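Local structure of flagellar hook-associated protein 2 (Bdellovibrio bacteriovorus, 6KTY) at residues Tyr33-Val38 / Val155-Phe160; Val38-Lys43 / Lys181-Gly186; Thr57-Gly62 / Gln140-Glu145. The protein probably caps the growing tip of the flagellar filament as an oligomer, helping flagellin subunits polymerise there instead of leaking away. All blocks are in the same frame, centred on the assembly; numbering follows the deposited sequence.

Interaction 1. Residues Tyr33-Val38 / Val155-Phe160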
ATOM      1  N   TYR A  33     -17.680  -9.330   5.718  1.00 47.34           N
ATOM      2  CA  TYR A  33     -17.246  -8.349   6.701  1.00 44.98           C
ATOM      3  C   TYR A  33     -16.216  -7.405   6.071  1.00 41.99           C
ATOM      4  O   TYR A  33     -15.290  -7.847   5.413  1.00 40.90           O
ATOM      5  CB  TYR A  33     -16.684  -9.078   7.927  1.00 45.46           C
ATOM      6  CG  TYR A  33     -17.745  -9.881   8.682  1.00 46.61           C
ATOM      7  CD1 TYR A  33     -18.630  -9.239   9.528  1.00 47.10           C
ATOM      8  CD2 TYR A  33     -17.859 -11.274   8.543  1.00 46.47           C
ATOM      9  CE1 TYR A  33     -19.612  -9.941  10.219  1.00 50.46           C
ATOM     10  CE2 TYR A  33     -18.861 -11.996   9.239  1.00 48.71           C
ATOM     11  CZ  TYR A  33     -19.724 -11.306  10.079  1.00 50.29           C
ATOM     12  OH  TYR A  33     -20.704 -11.927  10.815  1.00 53.97           O
ATOM     13  N   ALA A  34     -16.429  -6.105   6.223  1.00 39.50           N
ATOM     14  CA  ALA A  34     -15.561  -5.106   5.598  1.00 37.41           C
ATOM     15  C   ALA A  34     -14.819  -4.379   6.705  1.00 35.75           C
ATOM     16  O   ALA A  34     -15.446  -3.649   7.488  1.00 35.05           O
ATOM     17  CB  ALA A  34     -16.373  -4.143   4.798  1.00 38.23           C
ATOM     18  N   ILE A  35     -13.497  -4.590   6.771  1.00 33.65           N
ATOM     19  CA  ILE A  35     -12.668  -4.021   7.837  1.00 32.14           C
ATOM     20  C   ILE A  35     -11.479  -3.317   7.248  1.00 30.52           C
ATOM     21  O   ILE A  35     -10.777  -3.880   6.396  1.00 30.04           O
ATOM     22  CB  ILE A  35     -12.127  -5.095   8.815  1.00 32.98           C
ATOM     23  CG1 ILE A  35     -13.259  -5.839   9.498  1.00 35.60           C
ATOM     24  CG2 ILE A  35     -11.287  -4.456   9.922  1.00 33.75           C
ATOM     25  CD1 ILE A  35     -14.268  -4.943  10.206  1.00 38.53           C
ATOM     26  N   GLU A  36     -11.277  -2.095   7.728  1.00 29.22           N
ATOM     27  CA  GLU A  36     -10.144  -1.262   7.427  1.00 28.31           C
ATOM     28  C   GLU A  36      -9.368  -0.939   8.712  1.00 27.27           C
ATOM     29  O   GLU A  36      -9.936  -0.368   9.657  1.00 26.66           O
ATOM     30  CB  GLU A  36     -10.646   0.050   6.843  1.00 28.42           C
ATOM     31  CG  GLU A  36      -9.542   0.914   6.306  1.00 27.72           C
ATOM     32  CD  GLU A  36     -10.039   2.203   5.703  1.00 29.29           C
ATOM     33  OE1 GLU A  36     -11.184   2.228   5.232  1.00 30.71           O
ATOM     34  OE2 GLU A  36      -9.266   3.183   5.652  1.00 31.26           O
ATOM     35  N   VAL A  37      -8.084  -1.272   8.749  1.00 25.67           N
ATOM     36  CA  VAL A  37      -7.249  -0.862   9.889  1.00 24.16           C
ATOM     37  C   VAL A  37      -6.639   0.509   9.586  1.00 24.00           C
ATOM     38  O   VAL A  37      -5.710   0.619   8.761  1.00 23.21           O
ATOM     39  CB  VAL A  37      -6.149  -1.860  10.173  1.00 24.89           C
ATOM     40  CG1 VAL A  37      -5.402  -1.426  11.481  1.00 23.20           C
ATOM     41  CG2 VAL A  37      -6.715  -3.239  10.252  1.00 24.77           C
ATOM     42  N   VAL A  38      -7.190   1.557  10.204  1.00 23.61           N
ATOM     43  CA  VAL A  38      -6.747   2.930   9.959  1.00 25.23           C
ATOM     44  C   VAL A  38      -5.447   3.203  10.739  1.00 26.32           C
ATOM     45  O   VAL A  38      -4.496   3.693  10.179  1.00 25.97           O
ATOM     46  CB  VAL A  38      -7.850   3.977  10.278  1.00 25.45           C
ATOM     47  CG1 VAL A  38      -7.345   5.380  10.027  1.00 29.00           C
ATOM     48  CG2 VAL A  38      -9.091   3.719   9.364  1.00 25.23           C
ATOM     49  N   VAL A 155     -10.330   1.555  13.577  1.00 27.74           N
ATOM     50  CA  VAL A 155     -10.728   0.661  12.532  1.00 28.48           C
ATOM     51  C   VAL A 155     -12.086   1.028  11.991  1.00 28.58           C
ATOM     52  O   VAL A 155     -12.933   1.535  12.715  1.00 31.03           O
ATOM     53  CB  VAL A 155     -10.750  -0.782  13.024  1.00 29.20           C
ATOM     54  CG1 VAL A 155      -9.382  -1.093  13.678  1.00 30.32           C
ATOM     55  CG2 VAL A 155     -11.880  -0.998  13.998  1.00 33.67           C
ATOM     56  N   LYS A 156     -12.315   0.732  10.733  1.00 27.41           N
ATOM     57  CA  LYS A 156     -13.626   0.923  10.173  1.00 28.41           C
ATOM     58  C   LYS A 156     -14.306  -0.413   9.940  1.00 28.63           C
ATOM     59  O   LYS A 156     -13.731  -1.321   9.329  1.00 28.73           O
ATOM     60  CB  LYS A 156     -13.560   1.710   8.874  1.00 28.71           C
ATOM     61  CG  LYS A 156     -13.019   3.147   9.030  1.00 30.07           C
ATOM     62  CD  LYS A 156     -13.086   3.894   7.682  1.00 34.90           C
ATOM     63  CE  LYS A 156     -12.738   5.394   7.882  1.00 37.50           C
ATOM     64  NZ  LYS A 156     -12.629   6.169   6.621  1.00 37.30           N
ATOM     65  N   VAL A 157     -15.546  -0.504  10.402  1.00 28.96           N
ATOM     66  CA  VAL A 157     -16.358  -1.680  10.179  1.00 29.08           C
ATOM     67  C   VAL A 157     -17.555  -1.217   9.346  1.00 29.74           C
ATOM     68  O   VAL A 157     -18.262  -0.273   9.716  1.00 27.84           O
ATOM     69  CB  VAL A 157     -16.740  -2.377  11.497  1.00 29.94           C
ATOM     70  CG1 VAL A 157     -17.485  -1.433  12.435  1.00 30.25           C
ATOM     71  CG2 VAL A 157     -17.524  -3.657  11.216  1.00 32.58           C
ATOM     72  N   ASP A 158     -17.721  -1.852   8.187  1.00 30.07           N
ATOM     73  CA  ASP A 158     -18.676  -1.410   7.159  1.00 31.69           C
ATOM     74  C   ASP A 158     -18.652   0.124   6.961  1.00 31.81           C
ATOM     75  O   ASP A 158     -19.695   0.761   6.818  1.00 31.76           O
ATOM     76  CB  ASP A 158     -20.080  -1.890   7.518  1.00 33.84           C
ATOM     77  CG  ASP A 158     -20.237  -3.423   7.409  1.00 37.69           C
ATOM     78  OD1 ASP A 158     -19.434  -4.100   6.706  1.00 40.35           O
ATOM     79  OD2 ASP A 158     -21.188  -3.943   8.021  1.00 40.05           O
ATOM     80  N   GLY A 159     -17.451   0.693   6.983  1.00 31.65           N
ATOM     81  CA  GLY A 159     -17.246   2.120   6.758  1.00 31.86           C
ATOM     82  C   GLY A 159     -17.334   3.028   7.957  1.00 32.12           C
ATOM     83  O   GLY A 159     -17.120   4.224   7.799  1.00 32.60           O
ATOM     84  N   PHE A 160     -17.665   2.497   9.150  1.00 31.36           N
ATOM     85  CA  PHE A 160     -17.753   3.311  10.355  1.00 30.92           C
ATOM     86  C   PHE A 160     -16.491   3.176  11.178  1.00 30.65           C
ATOM     87  O   PHE A 160     -16.119   2.058  11.567  1.00 28.87           O
ATOM     88  CB  PHE A 160     -18.921   2.894  11.234  1.00 31.07           C
ATOM     89  CG  PHE A 160     -20.241   3.033  10.582  1.00 31.24           C
ATOM     90  CD1 PHE A 160     -20.853   4.279  10.470  1.00 29.82           C
ATOM     91  CD2 PHE A 160     -20.886   1.934  10.087  1.00 29.20           C
ATOM     92  CE1 PHE A 160     -22.071   4.418   9.868  1.00 30.10           C
ATOM     93  CE2 PHE A 160     -22.148   2.074   9.496  1.00 30.17           C
ATOM     94  CZ  PHE A 160     -22.733   3.323   9.400  1.00 30.67           C
TER
HETATM   95  O   HOH W   1     -15.000  -0.777   6.724  1.00 27.17           O
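Glu36 and Lys156 run their side chains alongside each other in the same direction: Glu36 sets CG anti to its backbone N (chi1 -172°), Lys156 sets CG anti to its carbonyl carbon (chi1 -63°), and both continue extended. They form a hydrogen-bonded pair of an antiparallel beta sheet, strand 32-39 against strand 153-157. Glu36 N reaches Lys156 O at 3.0 Å, and Lys156 N returns to Glu36 O at 2.8 Å. Long side chains with apolar stems and charged ends suit this partly exposed face. Glu36 OE1 touches the methylene CD of Lys156 at 3.5 Å but stays 4.4 Å from its NZ, too far for a salt bridge, while OE2 accepts a hydrogen bond from Gly186 N. The other face is buried and carries the beta-branched Ile35, Val37, Val155 and Val157: Ile35 CD1 meets Val157 CG2 at 3.6 Å, and Val37 and Val155 pack on Phe180. Beyond Val157 a type I' turn makes the two-residue loop (Asp158-Gly159) of the hairpin to strand 160-164. Gly159 suits a backbone (phi 88°) that would jam a CB against the preceding carbonyl. Asp158 directs OD1 to Lys43 of a second subunit in a salt bridge, and its N bonds to Ala34 O at 3.0 Å. A water accepting from Gly159 N at 2.9 Å also lies 3.0 Å from Ala34 O, to which it can donate.

Interaction 2. Residues Val38-Lys43 / Lys181-Gly186; sequences VQLAQK and KSAAPG
Leu40 spreads its side chain over one face of the flat peptide group joining Ser182 to Ala183: its CD2 stands 3.8 Å above Ser182 C, and its CG sits 3.9 Å from Ala183 N. A chi1 of -65°, with CG anti to the carbonyl carbon, turns that branch point over the peptide. The nearly flat ring of Pro185 has one face covered by Val38 O, at 3.8 Å from Pro185 CG and about as far from CB and CD. At the ring's margin, Val38 CG1 approaches Pro185 CB more loosely, at 4.4 Å. Between the two, the methyl of Ala183 points at the opposing chain and comes 3.9 Å from Val38 O. A residue this small suits the spot, since its CB also lies 4.1 Å from Leu40 CG and close to the main chain at Gln39.

The contact sits where strand 32-39 ends in a classic beta bulge, Val38 and Gln39 both facing Lys154, and where the 181-186 loop leads from strand 178-180 towards strand 189-192. Past the bulge, Gln42 NE2 donates to Leu40 O at 3.0 Å, almost straight (176°); Leu40 O lies in the amide plane of Gln42, while NE2 stands above the carbonyl plane of Leu40. NE2 also bonds to Glu188 OE1 of a third subunit, and Gln42 OE1 accepts from Arg148.

No hydrogen bond links the two segments, which touch by van der Waals packing alone. Polar groups find partners beyond them: Ser182 OG bonds to Asn17 O of the same chain, and Arg187 of the third subunit reaches both Ser182 OG and Ala183 O. The contact thus rests on van der Waals fit, while hydrogen bonds are made to neighbours in the same chain and in the third subunit.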
ATOM      1  N   VAL A  38      -7.190   1.557  10.204  1.00 23.61           N
ATOM      2  CA  VAL A  38      -6.747   2.930   9.959  1.00 25.23           C
ATOM      3  C   VAL A  38      -5.447   3.203  10.739  1.00 26.32           C
ATOM      4  O   VAL A  38      -4.496   3.693  10.179  1.00 25.97           O
ATOM      5  CB  VAL A  38      -7.850   3.977  10.278  1.00 25.45           C
ATOM      6  CG1 VAL A  38      -7.345   5.380  10.027  1.00 29.00           C
ATOM      7  CG2 VAL A  38      -9.091   3.719   9.364  1.00 25.23           C
ATOM      8  N   GLN A  39      -5.405   2.827  12.008  1.00 27.58           N
ATOM      9  CA  GLN A  39      -4.208   3.040  12.830  1.00 29.19           C
ATOM     10  C   GLN A  39      -4.126   1.909  13.828  1.00 27.90           C
ATOM     11  O   GLN A  39      -5.163   1.505  14.381  1.00 27.40           O
ATOM     12  CB  GLN A  39      -4.413   4.386  13.522  1.00 31.13           C
ATOM     13  CG  GLN A  39      -3.462   4.757  14.599  1.00 34.36           C
ATOM     14  CD  GLN A  39      -3.955   6.015  15.294  1.00 36.93           C
ATOM     15  OE1 GLN A  39      -3.883   7.101  14.729  1.00 35.65           O
ATOM     16  NE2 GLN A  39      -4.473   5.865  16.523  1.00 35.41           N
ATOM     17  N   LEU A  40      -2.932   1.380  14.068  1.00 26.68           N
ATOM     18  CA  LEU A  40      -2.782   0.403  15.120  1.00 27.71           C
ATOM     19  C   LEU A  40      -2.951   1.100  16.472  1.00 27.87           C
ATOM     20  O   LEU A  40      -2.743   2.302  16.599  1.00 26.81           O
ATOM     21  CB  LEU A  40      -1.420  -0.276  15.059  1.00 27.81           C
ATOM     22  CG  LEU A  40      -1.151  -1.137  13.827  1.00 27.35           C
ATOM     23  CD1 LEU A  40       0.306  -1.574  13.889  1.00 27.90           C
ATOM     24  CD2 LEU A  40      -2.062  -2.378  13.715  1.00 26.90           C
ATOM     25  N   ALA A  41      -3.342   0.345  17.481  1.00 27.70           N
ATOM     26  CA  ALA A  41      -3.267   0.860  18.851  1.00 28.15           C
ATOM     27  C   ALA A  41      -1.789   1.146  19.213  1.00 27.09           C
ATOM     28  O   ALA A  41      -0.911   0.410  18.787  1.00 26.22           O
ATOM     29  CB  ALA A  41      -3.876  -0.138  19.810  1.00 27.72           C
ATOM     30  N   GLN A  42      -1.544   2.222  19.967  1.00 27.01           N
ATOM     31  CA  GLN A  42      -0.187   2.714  20.232  1.00 27.07           C
ATOM     32  C   GLN A  42       0.104   2.633  21.734  1.00 27.34           C
ATOM     33  O   GLN A  42      -0.757   3.003  22.556  1.00 26.34           O
ATOM     34  CB  GLN A  42      -0.028   4.167  19.788  1.00 27.00           C
ATOM     35  CG  GLN A  42      -0.474   4.483  18.400  1.00 30.15           C
ATOM     36  CD  GLN A  42       0.541   4.047  17.356  1.00 31.21           C
ATOM     37  OE1 GLN A  42       1.686   4.463  17.390  1.00 31.54           O
ATOM     38  NE2 GLN A  42       0.119   3.216  16.432  1.00 31.47           N
ATOM     39  N   LYS A  43       1.308   2.146  22.061  1.00 27.98           N
ATOM     40  CA  LYS A  43       1.851   2.178  23.414  1.00 27.91           C
ATOM     41  C   LYS A  43       2.309   3.581  23.761  1.00 24.92           C
ATOM     42  O   LYS A  43       2.845   4.266  22.904  1.00 24.35           O
ATOM     43  CB  LYS A  43       3.073   1.262  23.528  1.00 27.71           C
ATOM     44  CG  LYS A  43       2.816  -0.190  23.271  1.00 33.27           C
ATOM     45  CD  LYS A  43       4.167  -0.926  23.187  1.00 36.79           C
ATOM     46  CE  LYS A  43       4.117  -2.134  22.254  1.00 43.24           C
ATOM     47  NZ  LYS A  43       4.814  -1.840  20.934  1.00 45.61           N
ATOM     48  N   LYS A 181      -2.544  -6.969  11.943  1.00 30.34           N
ATOM     49  CA  LYS A 181      -1.098  -7.166  11.662  1.00 30.28           C
ATOM     50  C   LYS A 181      -0.368  -5.895  11.199  1.00 29.40           C
ATOM     51  O   LYS A 181       0.855  -5.787  11.327  1.00 30.95           O
ATOM     52  CB  LYS A 181      -0.927  -8.218  10.609  1.00 31.01           C
ATOM     53  CG  LYS A 181      -1.648  -9.516  10.830  1.00 32.93           C
ATOM     54  CD  LYS A 181      -1.132 -10.204  12.036  1.00 35.41           C
ATOM     55  CE  LYS A 181      -1.567 -11.638  12.064  1.00 36.82           C
ATOM     56  NZ  LYS A 181      -1.127 -12.290  13.322  1.00 39.81           N
ATOM     57  N   SER A 182      -1.097  -4.962  10.606  1.00 28.00           N
ATOM     58  CA  SER A 182      -0.532  -3.698  10.137  1.00 26.50           C
ATOM     59  C   SER A 182      -1.616  -2.676   9.966  1.00 26.59           C
ATOM     60  O   SER A 182      -2.765  -3.037   9.820  1.00 27.61           O
ATOM     61  CB  SER A 182       0.228  -3.905   8.795  1.00 26.71           C
ATOM     62  OG  SER A 182      -0.625  -4.357   7.749  1.00 26.92           O
ATOM     63  N   ALA A 183      -1.253  -1.398   9.974  1.00 26.99           N
ATOM     64  CA  ALA A 183      -2.176  -0.307   9.668  1.00 27.25           C
ATOM     65  C   ALA A 183      -2.157  -0.100   8.158  1.00 27.24           C
ATOM     66  O   ALA A 183      -1.108  -0.145   7.540  1.00 27.02           O
ATOM     67  CB  ALA A 183      -1.744   0.960  10.368  1.00 27.29           C
ATOM     68  N   ALA A 184      -3.315   0.090   7.543  1.00 26.66           N
ATOM     69  CA  ALA A 184      -3.311   0.330   6.096  1.00 27.66           C
ATOM     70  C   ALA A 184      -4.449   1.240   5.756  1.00 28.15           C
ATOM     71  O   ALA A 184      -5.493   0.797   5.271  1.00 27.41           O
ATOM     72  CB  ALA A 184      -3.381  -0.974   5.334  1.00 27.97           C
ATOM     73  N   PRO A 185      -4.287   2.527   6.098  1.00 30.17           N
ATOM     74  CA  PRO A 185      -5.402   3.446   5.949  1.00 31.57           C
ATOM     75  C   PRO A 185      -5.838   3.485   4.495  1.00 32.72           C
ATOM     76  O   PRO A 185      -4.991   3.474   3.605  1.00 34.41           O
ATOM     77  CB  PRO A 185      -4.829   4.812   6.416  1.00 32.01           C
ATOM     78  CG  PRO A 185      -3.377   4.615   6.681  1.00 31.44           C
ATOM     79  CD  PRO A 185      -3.070   3.151   6.661  1.00 30.77           C
ATOM     80  N   GLY A 186      -7.141   3.479   4.228  1.00 33.26           N
ATOM     81  CA  GLY A 186      -7.619   3.497   2.829  1.00 33.88           C
ATOM     82  C   GLY A 186      -7.590   2.149   2.094  1.00 32.99           C
ATOM     83  O   GLY A 186      -7.871   2.090   0.896  1.00 35.68           O
TER

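Interaction 3. Residues Thr57-Gly62 / Gln140-Glu145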
ATOM      1  N   THR A  57      29.370   6.746  29.306  1.00 31.92           N
ATOM      2  CA  THR A  57      28.919   8.072  29.704  1.00 32.60           C
ATOM      3  C   THR A  57      27.821   7.864  30.709  1.00 32.51           C
ATOM      4  O   THR A  57      26.880   7.111  30.443  1.00 31.54           O
ATOM      5  CB  THR A  57      28.392   8.871  28.493  1.00 32.38           C
ATOM      6  OG1 THR A  57      29.455   9.039  27.537  1.00 32.56           O
ATOM      7  CG2 THR A  57      27.846  10.239  28.928  1.00 33.24           C
ATOM      8  N   GLN A  58      27.984   8.449  31.884  1.00 34.10           N
ATOM      9  CA  GLN A  58      27.075   8.205  32.997  1.00 35.32           C
ATOM     10  C   GLN A  58      26.070   9.339  33.096  1.00 34.78           C
ATOM     11  O   GLN A  58      26.434  10.517  32.928  1.00 33.80           O
ATOM     12  CB  GLN A  58      27.857   8.045  34.302  1.00 38.16           C
ATOM     13  CG  GLN A  58      28.884   6.914  34.198  1.00 42.13           C
ATOM     14  CD  GLN A  58      29.001   6.113  35.443  1.00 47.67           C
ATOM     15  OE1 GLN A  58      29.795   6.462  36.314  1.00 51.53           O
ATOM     16  NE2 GLN A  58      28.208   5.018  35.557  1.00 49.27           N
ATOM     17  N   ILE A  59      24.808   8.988  33.355  1.00 33.53           N
ATOM     18  CA  ILE A  59      23.750  10.015  33.460  1.00 33.87           C
ATOM     19  C   ILE A  59      23.471  10.509  34.884  1.00 34.89           C
ATOM     20  O   ILE A  59      22.640  11.409  35.074  1.00 35.30           O
ATOM     21  CB  ILE A  59      22.451   9.575  32.763  1.00 32.06           C
ATOM     22  CG1 ILE A  59      21.635   8.530  33.564  1.00 34.17           C
ATOM     23  CG2 ILE A  59      22.745   9.017  31.387  1.00 33.20           C
ATOM     24  CD1 ILE A  59      20.144   8.454  33.087  1.00 34.20           C
ATOM     25  N   GLY A  60      24.135   9.912  35.873  1.00 34.93           N
ATOM     26  CA  GLY A  60      24.021  10.332  37.252  1.00 36.88           C
ATOM     27  C   GLY A  60      23.210   9.414  38.173  1.00 37.18           C
ATOM     28  O   GLY A  60      22.820   8.308  37.805  1.00 35.27           O
ATOM     29  N   VAL A  61      22.954   9.902  39.383  1.00 38.95           N
ATOM     30  CA  VAL A  61      22.246   9.137  40.385  1.00 40.31           C
ATOM     31  C   VAL A  61      20.991   9.901  40.754  1.00 41.29           C
ATOM     32  O   VAL A  61      20.967  11.128  40.743  1.00 41.89           O
ATOM     33  CB  VAL A  61      23.137   8.877  41.635  1.00 43.68           C
ATOM     34  CG1 VAL A  61      23.736  10.182  42.189  1.00 46.77           C
ATOM     35  CG2 VAL A  61      22.372   8.149  42.707  1.00 46.01           C
ATOM     36  N   GLY A  62      19.940   9.162  41.063  1.00 41.75           N
ATOM     37  CA  GLY A  62      18.701   9.770  41.548  1.00 43.53           C
ATOM     38  C   GLY A  62      17.570   8.869  41.140  1.00 42.27           C
ATOM     39  O   GLY A  62      17.600   7.678  41.467  1.00 42.01           O
ATOM     40  N   GLN A 140      26.571  13.779  31.494  1.00 41.38           N
ATOM     41  CA  GLN A 140      25.775  14.394  30.476  1.00 41.17           C
ATOM     42  C   GLN A 140      24.311  14.339  30.895  1.00 39.55           C
ATOM     43  O   GLN A 140      23.869  13.374  31.510  1.00 38.40           O
ATOM     44  CB  GLN A 140      25.986  13.655  29.157  1.00 40.74           C
ATOM     45  CG  GLN A 140      25.246  14.261  27.970  1.00 44.00           C
ATOM     46  CD  GLN A 140      25.275  13.379  26.727  1.00 44.57           C
ATOM     47  OE1 GLN A 140      26.285  12.722  26.431  1.00 44.93           O
ATOM     48  NE2 GLN A 140      24.166  13.361  25.994  1.00 43.93           N
ATOM     49  N   ASP A 141      23.568  15.372  30.517  1.00 39.50           N
ATOM     50  CA  ASP A 141      22.136  15.461  30.780  1.00 38.79           C
ATOM     51  C   ASP A 141      21.339  14.400  30.022  1.00 37.43           C
ATOM     52  O   ASP A 141      21.500  14.254  28.800  1.00 37.77           O
ATOM     53  CB  ASP A 141      21.629  16.844  30.341  1.00 39.39           C
ATOM     54  CG  ASP A 141      22.105  17.962  31.247  1.00 41.36           C
ATOM     55  OD1 ASP A 141      22.412  17.711  32.444  1.00 44.35           O
ATOM     56  OD2 ASP A 141      22.174  19.111  30.763  1.00 40.00           O
ATOM     57  N   MET A 142      20.484  13.662  30.730  1.00 36.47           N
ATOM     58  CA  MET A 142      19.501  12.801  30.070  1.00 35.93           C
ATOM     59  C   MET A 142      18.132  13.407  30.168  1.00 34.23           C
ATOM     60  O   MET A 142      17.711  13.817  31.243  1.00 34.63           O
ATOM     61  CB  MET A 142      19.425  11.393  30.689  1.00 36.26           C
ATOM     62  CG  MET A 142      18.823  10.400  29.735  1.00 38.65           C
ATOM     63  SD  MET A 142      17.067  10.085  29.989  1.00 49.20           S
ATOM     64  CE  MET A 142      17.282   8.674  31.089  1.00 45.69           C
ATOM     65  N   TYR A 143      17.444  13.432  29.041  1.00 33.27           N
ATOM     66  CA  TYR A 143      16.089  13.902  29.011  1.00 34.04           C
ATOM     67  C   TYR A 143      15.347  13.191  27.896  1.00 32.52           C
ATOM     68  O   TYR A 143      15.943  12.685  26.953  1.00 33.40           O
ATOM     69  CB  TYR A 143      16.026  15.452  28.852  1.00 34.76           C
ATOM     70  CG  TYR A 143      16.568  16.011  27.539  1.00 36.97           C
ATOM     71  CD1 TYR A 143      17.929  16.245  27.366  1.00 40.02           C
ATOM     72  CD2 TYR A 143      15.697  16.366  26.499  1.00 41.28           C
ATOM     73  CE1 TYR A 143      18.419  16.773  26.172  1.00 43.17           C
ATOM     74  CE2 TYR A 143      16.169  16.875  25.300  1.00 43.07           C
ATOM     75  CZ  TYR A 143      17.527  17.087  25.151  1.00 44.45           C
ATOM     76  OH  TYR A 143      17.980  17.595  23.973  1.00 50.30           O
ATOM     77  N   PHE A 144      14.044  13.140  28.034  1.00 32.47           N
ATOM     78  CA  PHE A 144      13.168  12.600  27.009  1.00 32.11           C
ATOM     79  C   PHE A 144      12.881  13.683  25.968  1.00 33.63           C
ATOM     80  O   PHE A 144      12.072  14.563  26.206  1.00 35.80           O
ATOM     81  CB  PHE A 144      11.889  12.064  27.675  1.00 30.91           C
ATOM     82  CG  PHE A 144      12.121  10.850  28.571  1.00 30.15           C
ATOM     83  CD1 PHE A 144      12.793   9.716  28.085  1.00 28.57           C
ATOM     84  CD2 PHE A 144      11.611  10.810  29.864  1.00 29.13           C
ATOM     85  CE1 PHE A 144      12.978   8.604  28.868  1.00 28.13           C
ATOM     86  CE2 PHE A 144      11.817   9.690  30.681  1.00 29.94           C
ATOM     87  CZ  PHE A 144      12.501   8.583  30.182  1.00 29.10           C
ATOM     88  N   GLU A 145      13.589  13.621  24.835  1.00 34.99           N
ATOM     89  CA  GLU A 145      13.497  14.618  23.749  1.00 36.49           C
ATOM     90  C   GLU A 145      12.132  14.475  23.068  1.00 36.79           C
ATOM     91  O   GLU A 145      11.557  15.435  22.557  1.00 37.30           O
ATOM     92  CB  GLU A 145      14.617  14.357  22.730  1.00 38.14           C
ATOM     93  CG  GLU A 145      15.120  15.575  21.929  1.00 40.52           C
ATOM     94  CD  GLU A 145      16.326  15.248  21.028  1.00 46.76           C
ATOM     95  OE1 GLU A 145      16.781  14.078  20.984  1.00 49.23           O
ATOM     96  OE2 GLU A 145      16.836  16.166  20.347  1.00 49.92           O
TER
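Ile59 and Met142 meet inside the lobe built from the middle of the chain, where the loop ahead of strand 63-68 passes the segment entering strand 144-148. The Ile59 methyl CD1 touches Met142 CE at 3.5 Å, tighter than usual for two carbons, and also lies 3.9 Å from Met142 CB. Bends at chi2 (-98°) and chi3 (-92°) fold the Met142 chain so that CE meets Ile59 CD1. Such a flexible thioether chain suits a confined place, and the two side chains cross obliquely. Strand 144-148 is an outer strand of a four-stranded antiparallel sheet, and the pair belongs to that lobe's apolar interior: Ile59 also packs on Phe51 and Leu135, Met142 on Ile64 and Ile133. Nearer the surface, Thr57 brings its methyl CG2 to Gln140, 3.9 Å from CB and equally far from OE1. Both residues mix apolar and polar parts, which suits their partial exposure, and each places its polar group on a loop neighbour. Thr57 OG1 hydrogen-bonds to Asp53 OD2, and Gln140 NE2 donates to Gly50 O.

Interactions 1 and 2 are neighbours, their centres 11 Å apart. They share Val38 and strand 32-39, and are tied by a hydrogen bond from Ala184 N to Val37 O. Their segments alternate along the chain, so early and late sequence together build one lobe around the five-stranded sheet. Interaction 3 falls within the sequence that lies between the paired segments of both, and in space it stands apart, with centres 44 Å from interaction 1 and 33 Å from interaction 2. The chain therefore has an inserted lobe, and the first two contacts, unlike the third, also meet other subunits of the assembly. Both lobes belong to a fragment of the longer cap protein.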